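Side-chain contact in 432aa long hypothetical deoxyribodipyrimidine photolyase (Sulfolobus tokodaii, PDB 2E0I), which probably repairs cyclobutane pyrimidine dimers in ultraviolet-damaged DNA, using light energy and FAD, and carries a second FAD that may act as a light-harvesting cofactor: residues M298-L301 and G305-N308. Numbering follows the deposited sequence.
Sequences MRML and GYIN. With FAD (flavin-adenine dinucleotide), chain E.
The carbonyl oxygen of Leu301 receives the backbone N-H of Gly305 in a bond of 2.6 Å between O and N, bent to 142° at the hydrogen. This is an i to i+4 bond of the last turn of helix 292-304. Glycine suits the exit because Gly305 has positive phi, which is easily reached without a side chain, and from here the chain doubles back in extended form beside the helix it has left. Apolar side chains then pack the returning chain against the helix. Leu301 CB meets Ile307 CG2 at 3.9 Å, and the beta-branch gives Ile307 two arms: CG2 lies against the helix, near Leu301 N as well, while CD1 reaches the same CB at 4.2 Å. Met300, unbranched and flexible, has CG anti to the backbone N (chi1 -177°) and the chain extended beyond it, which carries the thioether alongside Tyr306, the two side chains running in the same direction. Its CE comes to the ring edge in plane, 3.9 Å from Tyr306 CD2, while Phe380 and Trp384 of helix 379-384 also touch Met300. Farther along the ring, Tyr306 OH donates a hydrogen bond of 2.9 Å to FAD O2P, on the phosphate next to the ribityl chain. A phenylalanine here could keep the contact with Met300 but would probably leave that phosphate oxygen without its hydroxyl partner. Asn308 then N-caps helix 309-322, its OD1 accepting Val311 N. A helix that ends at a glycine of positive phi, a short extended connection and an Asn N-cap thus form part of the FAD pocket in the helical FAD-binding domain of a photolyase, with the tyrosine supplying one hydrogen bond to the cofactor's phosphate.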
# COMPACT_ATOMS: atom_id res chain seq x y z
N MET A 298 4.81 16.03 3.09
CA MET A 298 5.43 15.69 1.82
C MET A 298 6.92 15.45 1.94
O MET A 298 7.44 14.47 1.39
CB MET A 298 5.16 16.79 0.79
CG MET A 298 3.68 17.02 0.51
SD MET A 298 2.77 15.54 0.03
CE MET A 298 3.41 15.24 -1.66
N ARG A 299 7.61 16.30 2.68
CA ARG A 299 9.04 16.13 2.83
C ARG A 299 9.37 14.81 3.50
O ARG A 299 10.27 14.10 3.05
CB ARG A 299 9.66 17.29 3.60
CG ARG A 299 9.62 18.56 2.81
CD ARG A 299 10.39 19.67 3.47
NE ARG A 299 10.10 20.94 2.82
CZ ARG A 299 10.71 22.09 3.11
NH1 ARG A 299 11.65 22.11 4.05
NH2 ARG A 299 10.37 23.21 2.49
N MET A 300 8.64 14.47 4.56
CA MET A 300 8.89 13.21 5.22
C MET A 300 8.67 12.08 4.22
O MET A 300 9.56 11.26 3.99
CB MET A 300 7.96 13.00 6.41
CG MET A 300 8.29 11.71 7.14
SD MET A 300 7.24 11.29 8.54
CE MET A 300 7.77 9.60 8.78
N LEU A 301 7.48 12.04 3.62
CA LEU A 301 7.14 11.02 2.64
C LEU A 301 8.26 10.88 1.60
O LEU A 301 8.66 9.77 1.29
CB LEU A 301 5.82 11.38 1.94
CG LEU A 301 5.51 10.72 0.58
CD1 LEU A 301 5.33 9.23 0.77
CD2 LEU A 301 4.27 11.35 -0.03
N GLY A 305 9.32 7.62 2.54
CA GLY A 305 8.39 6.74 1.85
C GLY A 305 7.23 6.34 2.74
O GLY A 305 6.50 5.39 2.45
N TYR A 306 7.05 7.08 3.82
CA TYR A 306 5.99 6.81 4.78
C TYR A 306 5.49 8.08 5.48
O TYR A 306 6.23 9.04 5.63
CB TYR A 306 6.50 5.81 5.84
CG TYR A 306 5.54 5.61 7.00
CD1 TYR A 306 4.57 4.61 6.97
CD2 TYR A 306 5.54 6.50 8.08
CE1 TYR A 306 3.62 4.49 7.99
CE2 TYR A 306 4.59 6.40 9.09
CZ TYR A 306 3.63 5.40 9.04
OH TYR A 306 2.67 5.35 10.03
N ILE A 307 4.23 8.07 5.89
CA ILE A 307 3.59 9.15 6.65
C ILE A 307 2.33 8.53 7.23
O ILE A 307 1.69 7.71 6.58
CB ILE A 307 3.19 10.38 5.79
CG1 ILE A 307 2.54 9.94 4.48
CG2 ILE A 307 4.40 11.25 5.55
CD1 ILE A 307 2.04 11.10 3.64
N ASN A 308 1.97 8.90 8.46
CA ASN A 308 0.78 8.31 9.06
C ASN A 308 -0.52 8.73 8.36
O ASN A 308 -0.54 9.69 7.59
CB ASN A 308 0.72 8.62 10.57
CG ASN A 308 0.15 10.00 10.89
OD1 ASN A 308 -0.02 10.86 10.02
ND2 ASN A 308 -0.13 10.21 12.16
PA FAD E . -1.56 2.68 11.75
O1A FAD E . -0.56 2.26 12.76
O2A FAD E . -2.77 3.48 12.04
O5B FAD E . -2.25 1.23 11.62
C5B FAD E . -3.61 1.08 11.20
C4B FAD E . -3.71 -0.08 10.20
O4B FAD E . -5.06 -0.25 9.74
C3B FAD E . -2.85 0.22 8.97
O3B FAD E . -1.58 -0.40 9.14
C2B FAD E . -3.63 -0.54 7.90
O2B FAD E . -3.40 -1.94 8.04
C1B FAD E . -5.06 -0.20 8.30
N9A FAD E . -5.45 1.17 7.87
C8A FAD E . -5.42 2.28 8.60
N7A FAD E . -5.93 3.29 7.90
C5A FAD E . -6.29 2.82 6.71
C6A FAD E . -6.86 3.37 5.57
N6A FAD E . -7.20 4.65 5.52
N1A FAD E . -7.07 2.58 4.50
C2A FAD E . -6.76 1.30 4.51
N3A FAD E . -6.22 0.74 5.58
C4A FAD E . -5.97 1.47 6.68
N1 FAD E . -2.20 2.29 3.01
C2 FAD E . -1.45 1.33 2.32
O2 FAD E . -1.11 0.29 2.86
N3 FAD E . -1.03 1.59 1.01
C4 FAD E . -1.36 2.81 0.40
O4 FAD E . -1.05 3.01 -0.77
C4X FAD E . -2.09 3.76 1.10
N5 FAD E . -2.34 5.01 0.52
C5X FAD E . -3.09 5.98 1.20
C6 FAD E . -3.33 7.20 0.59
C7 FAD E . -4.11 8.16 1.24
C7M FAD E . -4.39 9.48 0.54
C8 FAD E . -4.63 7.88 2.51
C8M FAD E . -5.50 8.90 3.24
C9 FAD E . -4.37 6.66 3.11
C9A FAD E . -3.61 5.69 2.46
N10 FAD E . -3.37 4.43 3.05
C10 FAD E . -2.52 3.51 2.41
C1' FAD E . -3.96 4.09 4.37
C2' FAD E . -3.16 4.42 5.63
O2' FAD E . -2.77 5.79 5.63
C3' FAD E . -1.93 3.52 5.79
O3' FAD E . -2.34 2.15 5.74
C4' FAD E . -1.24 3.77 7.14
O4' FAD E . -0.86 5.14 7.25
C5' FAD E . 0.01 2.89 7.28
O5' FAD E . 0.71 3.19 8.49
P FAD E . 0.49 2.33 9.83
O1P FAD E . 0.61 0.89 9.48
O2P FAD E . 1.40 2.88 10.86
O3P FAD E . -1.05 2.64 10.22